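Local coordinates for autoinducer 2-binding protein LsrB (PDB 6DSP), which binds the quorum-sensing signal autoinducer-2 as a receptor of the LsrB family of bacterial solute-binding proteins, at residues Trp109-Val113 / Thr164-Gln168; Pro28-Gly32 / Tyr56-Ala62; Val68-Asn72 / Ala95-Ala99; Val106-Asp110 / Arg118-Gln124. Numbering follows the deposited sequence.

Contact 1 (Trp109-Val113 / Thr164-Gln168). With PAV ((2R,4S)-2-methyl-2,3,3,4-tetrahydroxytetrahydrofuran), chain C.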
loop_
_atom_site.group_PDB
_atom_site.type_symbol
_atom_site.label_atom_id
_atom_site.label_comp_id
_atom_site.label_asym_id
_atom_site.label_seq_id
_atom_site.Cartn_x
_atom_site.Cartn_y
_atom_site.Cartn_z
ATOM N N TRP A 109 -9.318 -2.044 2.433
ATOM C CA TRP A 109 -8.216 -2.780 1.842
ATOM C C TRP A 109 -7.049 -1.819 1.761
ATOM O O TRP A 109 -7.265 -0.599 1.697
ATOM C CB TRP A 109 -8.627 -3.310 0.447
ATOM C CG TRP A 109 -8.739 -2.223 -0.603
ATOM C CD1 TRP A 109 -9.676 -1.206 -0.651
ATOM C CD2 TRP A 109 -7.844 -1.989 -1.687
ATOM N NE1 TRP A 109 -9.401 -0.364 -1.729
ATOM C CE2 TRP A 109 -8.272 -0.811 -2.366
ATOM C CE3 TRP A 109 -6.709 -2.654 -2.152
ATOM C CZ2 TRP A 109 -7.603 -0.303 -3.486
ATOM C CZ3 TRP A 109 -6.044 -2.147 -3.280
ATOM C CH2 TRP A 109 -6.514 -0.987 -3.942
ATOM N N ASP A 110 -5.824 -2.364 1.733
ATOM C CA ASP A 110 -4.605 -1.590 1.458
ATOM C C ASP A 110 -4.200 -0.702 2.631
ATOM O O ASP A 110 -3.191 -0.982 3.289
ATOM C CB ASP A 110 -4.742 -0.833 0.129
ATOM C CG ASP A 110 -3.530 0.006 -0.194
ATOM O OD1 ASP A 110 -2.401 -0.534 -0.079
ATOM O OD2 ASP A 110 -3.706 1.181 -0.634
ATOM N N SER A 111 -4.980 0.329 2.947
ATOM C CA SER A 111 -4.700 1.201 4.086
ATOM C C SER A 111 -5.949 1.324 4.951
ATOM O O SER A 111 -7.000 1.797 4.483
ATOM C CB SER A 111 -4.220 2.582 3.637
ATOM O OG SER A 111 -3.834 3.278 4.815
ATOM N N ASP A 112 -5.827 0.896 6.198
ATOM C CA ASP A 112 -6.961 0.682 7.081
ATOM C C ASP A 112 -7.448 1.996 7.703
ATOM O O ASP A 112 -6.841 3.070 7.542
ATOM C CB ASP A 112 -6.535 -0.283 8.198
ATOM C CG ASP A 112 -7.680 -1.149 8.726
ATOM O OD1 ASP A 112 -8.877 -0.961 8.368
ATOM O OD2 ASP A 112 -7.361 -2.040 9.531
ATOM N N VAL A 113 -8.596 1.888 8.378
ATOM C CA VAL A 113 -9.139 2.975 9.190
ATOM C C VAL A 113 -9.261 2.485 10.635
ATOM O O VAL A 113 -8.851 1.359 10.952
ATOM C CB VAL A 113 -10.508 3.456 8.651
ATOM C CG1 VAL A 113 -10.357 3.914 7.232
ATOM C CG2 VAL A 113 -11.535 2.318 8.747
ATOM N N THR A 164 0.321 10.846 7.845
ATOM C CA THR A 164 -0.771 10.287 8.654
ATOM C C THR A 164 -1.366 8.999 8.118
ATOM O O THR A 164 -1.988 8.290 8.897
ATOM C CB THR A 164 -1.906 11.294 8.865
ATOM O OG1 THR A 164 -2.556 11.541 7.621
ATOM C CG2 THR A 164 -1.369 12.584 9.445
ATOM N N VAL A 165 -1.201 8.676 6.834
ATOM C CA VAL A 165 -1.847 7.491 6.303
ATOM C C VAL A 165 -1.458 6.249 7.113
ATOM O O VAL A 165 -0.297 6.070 7.498
ATOM C CB VAL A 165 -1.509 7.367 4.800
ATOM C CG1 VAL A 165 -0.027 7.119 4.548
ATOM C CG2 VAL A 165 -2.373 6.296 4.151
ATOM N N THR A 166 -2.399 5.340 7.317
ATOM C CA THR A 166 -2.148 4.216 8.217
ATOM C C THR A 166 -1.106 3.245 7.668
ATOM O O THR A 166 -0.167 2.886 8.389
ATOM C CB THR A 166 -3.455 3.524 8.539
ATOM O OG1 THR A 166 -4.285 4.481 9.188
ATOM C CG2 THR A 166 -3.241 2.330 9.417
ATOM N N ASP A 167 -1.238 2.787 6.416
ATOM C CA ASP A 167 -0.367 1.706 5.973
ATOM C C ASP A 167 1.104 2.122 5.942
ATOM O O ASP A 167 1.966 1.511 6.607
ATOM C CB ASP A 167 -0.838 1.070 4.649
ATOM C CG ASP A 167 -0.811 2.000 3.433
ATOM O OD1 ASP A 167 -0.809 3.242 3.558
ATOM O OD2 ASP A 167 -0.825 1.418 2.326
ATOM N N GLN A 168 1.409 3.179 5.212
ATOM C CA GLN A 168 2.797 3.502 4.938
ATOM C C GLN A 168 3.525 3.957 6.192
ATOM O O GLN A 168 4.717 3.652 6.349
ATOM C CB GLN A 168 2.872 4.541 3.837
ATOM C CG GLN A 168 2.343 4.058 2.516
ATOM C CD GLN A 168 2.325 5.099 1.448
ATOM O OE1 GLN A 168 2.868 6.217 1.596
ATOM N NE2 GLN A 168 1.686 4.746 0.329
HETATM O O2 PAV C . 2.841 1.416 -1.205
HETATM C C2 PAV C . 1.535 1.456 -1.818
HETATM C C1 PAV C . 1.431 0.541 -3.057
HETATM O O5 PAV C . 1.467 2.861 -2.430
HETATM C C5 PAV C . 0.148 3.185 -2.530
HETATM C C4 PAV C . -0.658 2.112 -1.777
HETATM O O4 PAV C . -1.659 2.718 -0.964
HETATM C C3 PAV C . 0.445 1.387 -0.998
HETATM O O3 PAV C . 0.089 0.051 -0.771
HETATM O O13 PAV C . 0.709 2.062 0.212
HETATM O O HOH W 1 -5.273 5.187 6.386
#

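Contact 2 (Pro28-Gly32 / Tyr56-Ala62). With PAV ((2R,4S)-2-methyl-2,3,3,4-tetrahydroxytetrahydrofuran), chain C.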
loop_
_atom_site.group_PDB
_atom_site.type_symbol
_atom_site.label_atom_id
_atom_site.label_comp_id
_atom_site.label_asym_id
_atom_site.label_seq_id
_atom_site.Cartn_x
_atom_site.Cartn_y
_atom_site.Cartn_z
ATOM N N PRO A 28 -10.371 3.850 -4.125
ATOM C CA PRO A 28 -8.921 3.860 -4.003
ATOM C C PRO A 28 -8.468 5.117 -3.265
ATOM O O PRO A 28 -9.252 6.034 -3.020
ATOM C CB PRO A 28 -8.488 3.965 -5.469
ATOM C CG PRO A 28 -9.537 4.895 -6.077
ATOM C CD PRO A 28 -10.820 4.455 -5.411
ATOM N N LYS A 29 -7.176 5.151 -2.914
ATOM C CA LYS A 29 -6.641 6.403 -2.375
ATOM C C LYS A 29 -6.712 7.523 -3.405
ATOM O O LYS A 29 -6.914 8.690 -3.036
ATOM C CB LYS A 29 -5.193 6.224 -1.911
ATOM C CG LYS A 29 -5.025 5.423 -0.668
ATOM C CD LYS A 29 -3.537 5.392 -0.246
ATOM C CE LYS A 29 -3.267 4.539 0.971
ATOM N NZ LYS A 29 -1.787 4.458 1.180
ATOM N N LEU A 30 -6.527 7.195 -4.680
ATOM C CA LEU A 30 -6.755 8.088 -5.805
ATOM C C LEU A 30 -6.860 7.230 -7.052
ATOM O O LEU A 30 -6.337 6.103 -7.089
ATOM C CB LEU A 30 -5.615 9.108 -5.970
ATOM C CG LEU A 30 -4.241 8.644 -6.480
ATOM C CD1 LEU A 30 -3.335 9.851 -6.714
ATOM C CD2 LEU A 30 -3.574 7.676 -5.495
ATOM N N THR A 31 -7.573 7.740 -8.053
ATOM C CA THR A 31 -7.600 7.071 -9.349
ATOM C C THR A 31 -6.389 7.491 -10.186
ATOM O O THR A 31 -5.684 8.445 -9.857
ATOM C CB THR A 31 -8.865 7.436 -10.112
ATOM O OG1 THR A 31 -8.928 8.849 -10.250
ATOM C CG2 THR A 31 -10.108 6.943 -9.351
ATOM N N GLY A 32 -6.117 6.752 -11.259
ATOM C CA GLY A 32 -5.060 7.176 -12.171
ATOM C C GLY A 32 -3.638 6.970 -11.684
ATOM O O GLY A 32 -2.714 7.583 -12.217
ATOM N N TYR A 56 -16.212 1.312 -9.245
ATOM C CA TYR A 56 -14.952 1.960 -8.898
ATOM C C TYR A 56 -15.158 3.471 -8.871
ATOM O O TYR A 56 -15.524 4.076 -9.892
ATOM C CB TYR A 56 -13.923 1.577 -9.958
ATOM C CG TYR A 56 -12.530 2.124 -9.793
ATOM C CD1 TYR A 56 -11.817 1.937 -8.608
ATOM C CD2 TYR A 56 -11.878 2.752 -10.854
ATOM C CE1 TYR A 56 -10.499 2.378 -8.489
ATOM C CE2 TYR A 56 -10.593 3.181 -10.762
ATOM C CZ TYR A 56 -9.890 3.002 -9.575
ATOM O OH TYR A 56 -8.591 3.457 -9.456
ATOM N N GLU A 57 -14.928 4.094 -7.719
ATOM C CA GLU A 57 -15.188 5.520 -7.556
ATOM C C GLU A 57 -14.075 6.139 -6.725
ATOM O O GLU A 57 -13.814 5.672 -5.614
ATOM C CB GLU A 57 -16.532 5.749 -6.858
ATOM C CG GLU A 57 -17.730 5.263 -7.682
ATOM C CD GLU A 57 -17.932 6.017 -8.999
ATOM O OE1 GLU A 57 -17.441 7.147 -9.128
ATOM O OE2 GLU A 57 -18.560 5.455 -9.916
ATOM N N GLY A 58 -13.494 7.220 -7.218
ATOM C CA GLY A 58 -12.467 7.922 -6.480
ATOM C C GLY A 58 -12.273 9.304 -7.017
ATOM O O GLY A 58 -13.185 9.928 -7.569
ATOM N N ASP A 59 -11.079 9.821 -6.819
ATOM C CA ASP A 59 -10.720 11.172 -7.229
ATOM C C ASP A 59 -9.273 11.162 -7.700
ATOM O O ASP A 59 -8.481 10.342 -7.241
ATOM C CB ASP A 59 -10.850 12.136 -6.021
ATOM C CG ASP A 59 -10.738 13.594 -6.416
ATOM O OD1 ASP A 59 -11.749 14.161 -6.841
ATOM O OD2 ASP A 59 -9.639 14.190 -6.283
ATOM N N ALA A 60 -8.905 12.104 -8.569
ATOM C CA ALA A 60 -7.535 12.185 -9.058
ATOM C C ALA A 60 -6.527 12.594 -7.984
ATOM O O ALA A 60 -5.322 12.385 -8.179
ATOM C CB ALA A 60 -7.465 13.163 -10.223
ATOM N N ASN A 61 -6.981 13.198 -6.889
ATOM C CA ASN A 61 -6.118 13.649 -5.812
ATOM C C ASN A 61 -6.325 12.753 -4.610
ATOM O O ASN A 61 -7.463 12.380 -4.301
ATOM C CB ASN A 61 -6.541 15.053 -5.371
ATOM C CG ASN A 61 -6.434 16.013 -6.456
ATOM O OD1 ASN A 61 -5.337 16.450 -6.788
ATOM N ND2 ASN A 61 -7.549 16.345 -7.051
ATOM N N ALA A 62 -5.234 12.468 -3.914
ATOM C CA ALA A 62 -5.306 11.716 -2.668
ATOM C C ALA A 62 -5.695 12.711 -1.586
ATOM O O ALA A 62 -4.857 13.473 -1.103
ATOM C CB ALA A 62 -3.957 11.056 -2.379
HETATM O O2 PAV C . 2.841 1.416 -1.205
HETATM C C2 PAV C . 1.535 1.456 -1.818
HETATM C C1 PAV C . 1.431 0.541 -3.057
HETATM O O5 PAV C . 1.467 2.861 -2.430
HETATM C C5 PAV C . 0.148 3.185 -2.530
HETATM C C4 PAV C . -0.658 2.112 -1.777
HETATM O O4 PAV C . -1.659 2.718 -0.964
HETATM C C3 PAV C . 0.445 1.387 -0.998
HETATM O O3 PAV C . 0.089 0.051 -0.771
HETATM O O13 PAV C . 0.709 2.062 0.212
HETATM O O HOH W 2 -10.099 8.370 -4.476
HETATM O O HOH W 3 -8.794 10.593 -2.745
HETATM O O HOH W 4 -4.406 10.760 -10.202
HETATM O O HOH W 5 -11.524 9.831 -10.636
#

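Contact 3 (Val68-Asn72 / Ala95-Ala99)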
loop_
_atom_site.group_PDB
_atom_site.type_symbol
_atom_site.label_atom_id
_atom_site.label_comp_id
_atom_site.label_asym_id
_atom_site.label_seq_id
_atom_site.Cartn_x
_atom_site.Cartn_y
_atom_site.Cartn_z
ATOM N N VAL A 68 -14.322 11.481 1.606
ATOM C CA VAL A 68 -15.601 11.665 2.283
ATOM C C VAL A 68 -16.694 11.926 1.253
ATOM O O VAL A 68 -17.798 11.381 1.362
ATOM C CB VAL A 68 -15.502 12.816 3.300
ATOM C CG1 VAL A 68 -16.883 13.209 3.795
ATOM C CG2 VAL A 68 -14.617 12.407 4.477
ATOM N N SER A 69 -16.406 12.780 0.254
ATOM C CA SER A 69 -17.428 13.082 -0.747
ATOM C C SER A 69 -17.789 11.828 -1.526
ATOM O O SER A 69 -18.972 11.600 -1.828
ATOM C CB SER A 69 -16.945 14.131 -1.744
ATOM O OG SER A 69 -17.965 14.307 -2.750
ATOM N N VAL A 70 -16.794 11.008 -1.878
ATOM C CA VAL A 70 -17.074 9.777 -2.614
ATOM C C VAL A 70 -17.921 8.827 -1.770
ATOM O O VAL A 70 -18.896 8.231 -2.263
ATOM C CB VAL A 70 -15.760 9.098 -3.058
ATOM C CG1 VAL A 70 -16.023 7.726 -3.641
ATOM C CG2 VAL A 70 -14.985 9.971 -4.054
ATOM N N ILE A 71 -17.558 8.661 -0.491
ATOM C CA ILE A 71 -18.338 7.812 0.418
ATOM C C ILE A 71 -19.778 8.314 0.511
ATOM O O ILE A 71 -20.723 7.535 0.358
ATOM C CB ILE A 71 -17.683 7.798 1.815
ATOM C CG1 ILE A 71 -16.323 7.079 1.749
ATOM C CG2 ILE A 71 -18.621 7.151 2.847
ATOM C CD1 ILE A 71 -15.424 7.447 2.921
ATOM N N ASN A 72 -19.960 9.613 0.806
ATOM C CA ASN A 72 -21.312 10.160 0.961
ATOM C C ASN A 72 -22.142 9.950 -0.291
ATOM O O ASN A 72 -23.325 9.587 -0.193
ATOM C CB ASN A 72 -21.238 11.652 1.249
ATOM C CG ASN A 72 -20.693 11.984 2.637
ATOM O OD1 ASN A 72 -20.585 11.125 3.550
ATOM N ND2 ASN A 72 -20.368 13.260 2.799
ATOM N N ALA A 95 -17.699 9.834 8.133
ATOM C CA ALA A 95 -18.436 9.420 6.948
ATOM C C ALA A 95 -18.704 7.916 6.973
ATOM O O ALA A 95 -19.750 7.460 6.498
ATOM C CB ALA A 95 -17.634 9.791 5.705
ATOM N N LEU A 96 -17.755 7.118 7.493
ATOM C CA LEU A 96 -17.958 5.674 7.537
ATOM C C LEU A 96 -18.951 5.290 8.612
ATOM O O LEU A 96 -19.705 4.325 8.431
ATOM C CB LEU A 96 -16.614 4.965 7.752
ATOM C CG LEU A 96 -15.662 5.065 6.529
ATOM C CD1 LEU A 96 -14.330 4.389 6.858
ATOM C CD2 LEU A 96 -16.260 4.459 5.259
ATOM N N LYS A 97 -18.993 6.021 9.723
ATOM C CA LYS A 97 -20.048 5.768 10.705
ATOM C C LYS A 97 -21.411 6.059 10.097
ATOM O O LYS A 97 -22.370 5.303 10.293
ATOM C CB LYS A 97 -19.811 6.615 11.954
ATOM C CG LYS A 97 -18.618 6.169 12.796
ATOM C CD LYS A 97 -18.338 7.244 13.844
ATOM C CE LYS A 97 -17.907 6.724 15.195
ATOM N NZ LYS A 97 -18.333 7.745 16.210
ATOM N N ALA A 98 -21.502 7.163 9.347
ATOM C CA ALA A 98 -22.791 7.481 8.729
ATOM C C ALA A 98 -23.157 6.432 7.685
ATOM O O ALA A 98 -24.331 6.062 7.547
ATOM C CB ALA A 98 -22.718 8.865 8.112
ATOM N N ALA A 99 -22.174 5.925 6.949
ATOM C CA ALA A 99 -22.459 4.881 5.968
ATOM C C ALA A 99 -23.053 3.656 6.650
ATOM O O ALA A 99 -24.071 3.105 6.200
ATOM C CB ALA A 99 -21.204 4.528 5.168
HETATM O O HOH W 6 -21.505 8.672 4.468
#

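Contact 4 (Val106-Asp110 / Arg118-Gln124). With PAV ((2R,4S)-2-methyl-2,3,3,4-tetrahydroxytetrahydrofuran), chain C.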
loop_
_atom_site.group_PDB
_atom_site.type_symbol
_atom_site.label_atom_id
_atom_site.label_comp_id
_atom_site.label_asym_id
_atom_site.label_seq_id
_atom_site.Cartn_x
_atom_site.Cartn_y
_atom_site.Cartn_z
ATOM N N VAL A 106 -19.265 -1.738 5.538
ATOM C CA VAL A 106 -17.991 -1.042 5.363
ATOM C C VAL A 106 -16.835 -2.025 5.536
ATOM O O VAL A 106 -16.720 -2.680 6.584
ATOM C CB VAL A 106 -17.849 0.145 6.333
ATOM C CG1 VAL A 106 -16.493 0.811 6.173
ATOM C CG2 VAL A 106 -19.007 1.167 6.128
ATOM N N THR A 107 -15.988 -2.119 4.516
ATOM C CA THR A 107 -14.741 -2.876 4.603
ATOM C C THR A 107 -13.603 -1.989 4.118
ATOM O O THR A 107 -13.822 -0.965 3.450
ATOM C CB THR A 107 -14.756 -4.165 3.741
ATOM O OG1 THR A 107 -14.892 -3.830 2.354
ATOM C CG2 THR A 107 -15.869 -5.141 4.174
ATOM N N THR A 108 -12.365 -2.416 4.389
ATOM C CA THR A 108 -11.199 -1.691 3.909
ATOM C C THR A 108 -10.241 -2.632 3.187
ATOM O O THR A 108 -10.308 -3.855 3.325
ATOM C CB THR A 108 -10.470 -0.961 5.044
ATOM O OG1 THR A 108 -10.307 -1.890 6.121
ATOM C CG2 THR A 108 -11.292 0.235 5.533
ATOM N N TRP A 109 -9.318 -2.044 2.433
ATOM C CA TRP A 109 -8.216 -2.780 1.842
ATOM C C TRP A 109 -7.049 -1.819 1.761
ATOM O O TRP A 109 -7.265 -0.599 1.697
ATOM C CB TRP A 109 -8.627 -3.310 0.447
ATOM C CG TRP A 109 -8.739 -2.223 -0.603
ATOM C CD1 TRP A 109 -9.676 -1.206 -0.651
ATOM C CD2 TRP A 109 -7.844 -1.989 -1.687
ATOM N NE1 TRP A 109 -9.401 -0.364 -1.729
ATOM C CE2 TRP A 109 -8.272 -0.811 -2.366
ATOM C CE3 TRP A 109 -6.709 -2.654 -2.152
ATOM C CZ2 TRP A 109 -7.603 -0.303 -3.486
ATOM C CZ3 TRP A 109 -6.044 -2.147 -3.280
ATOM C CH2 TRP A 109 -6.514 -0.987 -3.942
ATOM N N ASP A 110 -5.824 -2.364 1.733
ATOM C CA ASP A 110 -4.605 -1.590 1.458
ATOM C C ASP A 110 -4.200 -0.702 2.631
ATOM O O ASP A 110 -3.191 -0.982 3.289
ATOM C CB ASP A 110 -4.742 -0.833 0.129
ATOM C CG ASP A 110 -3.530 0.006 -0.194
ATOM O OD1 ASP A 110 -2.401 -0.534 -0.079
ATOM O OD2 ASP A 110 -3.706 1.181 -0.634
ATOM N N ARG A 118 -15.051 -0.262 10.577
ATOM C CA ARG A 118 -15.135 -1.158 9.429
ATOM C C ARG A 118 -15.168 -2.598 9.935
ATOM O O ARG A 118 -14.745 -2.893 11.060
ATOM C CB ARG A 118 -13.948 -0.945 8.473
ATOM C CG ARG A 118 -12.501 -1.095 9.128
ATOM C CD ARG A 118 -12.093 -2.519 9.126
ATOM N NE ARG A 118 -10.713 -2.668 9.624
ATOM C CZ ARG A 118 -10.390 -3.557 10.558
ATOM N NH1 ARG A 118 -11.324 -4.349 11.102
ATOM N NH2 ARG A 118 -9.130 -3.682 10.896
ATOM N N LYS A 119 -15.650 -3.504 9.087
ATOM C CA LYS A 119 -15.804 -4.906 9.465
ATOM C C LYS A 119 -14.538 -5.712 9.202
ATOM O O LYS A 119 -13.939 -6.242 10.128
ATOM C CB LYS A 119 -17.055 -5.541 8.819
ATOM C CG LYS A 119 -18.370 -4.775 9.111
ATOM C CD LYS A 119 -18.427 -4.242 10.539
ATOM C CE LYS A 119 -18.510 -5.332 11.578
ATOM N NZ LYS A 119 -18.514 -4.787 13.023
ATOM N N VAL A 120 -14.097 -5.771 7.968
ATOM C CA VAL A 120 -12.916 -6.530 7.601
ATOM C C VAL A 120 -11.985 -5.614 6.820
ATOM O O VAL A 120 -12.428 -4.804 5.988
ATOM C CB VAL A 120 -13.296 -7.736 6.720
ATOM C CG1 VAL A 120 -12.055 -8.436 6.153
ATOM C CG2 VAL A 120 -14.123 -8.729 7.532
ATOM N N MET A 121 -10.695 -5.745 7.087
ATOM C CA MET A 121 -9.605 -5.134 6.320
ATOM C C MET A 121 -8.862 -6.230 5.556
ATOM O O MET A 121 -8.517 -7.245 6.161
ATOM C CB MET A 121 -8.638 -4.485 7.309
ATOM C CG MET A 121 -7.268 -4.119 6.752
ATOM S SD MET A 121 -7.318 -2.791 5.533
ATOM C CE MET A 121 -5.574 -2.742 5.173
ATOM N N VAL A 122 -8.663 -6.063 4.237
ATOM C CA VAL A 122 -7.817 -6.965 3.455
ATOM C C VAL A 122 -6.454 -6.324 3.259
ATOM O O VAL A 122 -6.293 -5.349 2.508
ATOM C CB VAL A 122 -8.447 -7.383 2.120
ATOM C CG1 VAL A 122 -7.497 -8.317 1.393
ATOM C CG2 VAL A 122 -9.779 -8.089 2.398
ATOM N N SER A 123 -5.462 -6.865 3.972
ATOM C CA SER A 123 -4.145 -6.250 4.044
ATOM C C SER A 123 -3.086 -7.082 3.325
ATOM O O SER A 123 -3.059 -8.318 3.430
ATOM C CB SER A 123 -3.737 -6.088 5.510
ATOM O OG SER A 123 -2.417 -5.573 5.601
ATOM N N GLN A 124 -2.157 -6.380 2.678
ATOM C CA GLN A 124 -1.043 -6.978 1.976
ATOM C C GLN A 124 0.028 -7.562 2.903
ATOM O O GLN A 124 0.911 -8.278 2.412
ATOM C CB GLN A 124 -0.384 -5.940 1.053
ATOM C CG GLN A 124 0.029 -4.615 1.721
ATOM C CD GLN A 124 -1.041 -3.528 1.663
ATOM O OE1 GLN A 124 -2.216 -3.791 1.942
ATOM N NE2 GLN A 124 -0.640 -2.301 1.384
HETATM O O2 PAV C . 2.841 1.416 -1.205
HETATM C C2 PAV C . 1.535 1.456 -1.818
HETATM C C1 PAV C . 1.431 0.541 -3.057
HETATM O O5 PAV C . 1.467 2.861 -2.430
HETATM C C5 PAV C . 0.148 3.185 -2.530
HETATM C C4 PAV C . -0.658 2.112 -1.777
HETATM O O4 PAV C . -1.659 2.718 -0.964
HETATM C C3 PAV C . 0.445 1.387 -0.998
HETATM O O3 PAV C . 0.089 0.051 -0.771
HETATM O O13 PAV C . 0.709 2.062 0.212
HETATM O O HOH W 7 -2.267 -2.790 5.271
#

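Contact 1 (Trp109-Val113 / Thr164-Gln168)
Two carboxylates face each other across this contact at a distance that like charges would normally avoid: Asp110 OD1 lies 3.5 Å from Asp167 OD2, and both atoms are acceptors. The bound autoinducer-2, together with Lys29, can offset this repulsion. PAV O3 donates to Asp110 OD1 at 2.6 Å and PAV O4 to Asp110 OD2 at 2.6 Å, while PAV O13 donates to Asp167 OD2 at 2.7 Å and accepts from Gln168 NE2 at 2.9 Å. Lys29 adds a salt bridge to OD1 of Asp167. Asp110 reaches the ligand from a tight classic gamma turn, with phi 74° and psi -68°, closed by the bond from Ser111 N to Trp109 O at 2.8 Å. The turn closes the end of strand 105-109 of one lobe, whereas residues 166-168 begin helix 166-182 of the other, with Val165 at its N-cap position. Beside the acids, Asp167 N at the start of the helix donates to Ser111 OG at 3.1 Å. A bridging water accepts from Thr166 N (3.0 Å) and Ser111 OG (2.9 Å) and donates to Asp112 O (2.9 Å), so the opposite lobe serves two amides of the first helical turn. The hydroxyls and Lys29 offset the repulsion between the acids, so the ligand probably stabilises the closed pair of lobes.

Contact 2 (Pro28-Gly32 / Tyr56-Ala62)
The rim of the ligand cleft in a type I periplasmic-binding-protein fold is built from loops that follow the parallel strands of each lobe, and here two such loops lie side by side: residues 28-32 after strand 23-27 and residues 57-62 after strand 53-56. Strand 23-27, helix 34-50 and strand 53-56 form one beta-alpha-beta unit, so the contact joins the exits of its two strands. Lys29 extends from it into the pocket, where NZ donates to PAV O4 at 2.8 Å and forms a salt bridge with Asp167. Backbone atoms, waters and side-chain packing all join the loops. Ala62 CA makes a CA-H...O contact with Lys29 O at 3.4 Å, and waters bridge Pro28 O to Asp59 N, Lys29 O to Asn61 O, and Thr31 O to Ala60 O. In the packing, Pro28 CG touches Tyr56 CE1 at 3.6 Å, while the Tyr56 hydroxyl bonds to Glu37 on helix 34-50. Gly58 passes close, its CA 3.8 Å from Thr31 CG2, where a side chain would collide with Pro28. An Asx turn, from Asn61 N to Asp59 OD2, shapes the second loop, and the direct bond between the loops runs from Thr31 N to Asp59 O at 2.9 Å.

Contact 3 (Val68-Asn72 / Ala95-Ala99)
This is apolar helix-helix packing on one face of the large sheet of the N-terminal lobe, between helix 64-76 and helix 89-101. The two segments run almost parallel, 6° between their directions, with their axes 9.8 Å apart. Ile71 and Ala95 share the centre of the contact: Ile71 CG2 lies 4.0 Å from Ala95 CB and 4.4 Å from Ala99 CB, and Ile71 CD1 meets Leu96 CD2 at 3.9 Å. Val68 CG1 adds a further touch on Ala95 CB at 4.0 Å. The small Ala95 lets the backbones come close, with its CA 5.9 Å from that of Val68. At the edge, a water donates to Asn72 OD1 at 2.8 Å and to Ala95 O at 2.9 Å, a polar bridge beside the hydrocarbon seam. Beneath the pair, Ile71 rests on strands 23-27 and 81-84 and Leu96 on strands 81-84 and 105-109. Neighbouring parallel helices from successive right-handed beta-alpha-beta crossovers, laid over a parallel sheet, are the hallmark of the Rossmann-like lobes of type I periplasmic binding proteins.

Contact 4 (Val106-Asp110 / Arg118-Gln124)
A side-chain hydrogen bond just beyond the strand ends, and backbone hydrogen bonds along them, join the two parallel segments. Gln124 NE2 donates to Asp110 OD1 at 2.9 Å, the same oxygen that accepts a hydrogen bond from PAV O3 at 2.6 Å, which probably helps to orient this ligand-binding carboxylate. Behind it the backbones alternate: Lys119 N to Val106 O (2.8 Å), Thr108 N to Val120 O (2.9 Å), Val122 N to Thr108 O (2.9 Å) and Asp110 N to Val122 O (3.1 Å). Thr108 thus pairs with Met121 and Trp109 with Val122. On the Thr108 face, Met121 SD lies 3.2 Å from Thr108 OG1, whose hydrogen-bond partner is Asp112; Arg118 forms a salt bridge with the same aspartate. At the start of the pair, Val106 CG1 packs on Arg118 CB at 3.9 Å. On the Trp109 face, Trp109 CB and Val122 CB are 4.4 Å apart, and the indole meets the ring of Phe26. Strand 81-84 flanks strand 105-109 through Thr107 and Trp109, and strand 327-330 flanks strand 120-123 through Lys119 and Met121. Trp109 also touches helices 34-50 and 273-288, the latter continuing over Thr107, Lys119 and Val120.

In the fold
Along the chain contact 2 closes first, then contact 3; contact 4 opens at Val106 and contact 1 at Trp109, sharing Trp109 and Asp110, and contact 4 closes at Gln124, contact 1 only at 164-168. Contacts 2, 3 and 4 belong to the eight-stranded lobe: contact 4 is within its sheet, contact 3 in the helices over it, and contact 2 in loops after its strands; their centres lie about 15 to 17 Å apart. Contact 1, its centre about 10 Å from that of contact 4, crosses to helix 166-182 of the four-stranded lobe. Contacts 1, 2 and 4 reach the ligand; contact 3 lies away from it, its Leu96 and Ala99 packing on Val106. The lobe's framework thus carries pocket residues to an interlobe cleft.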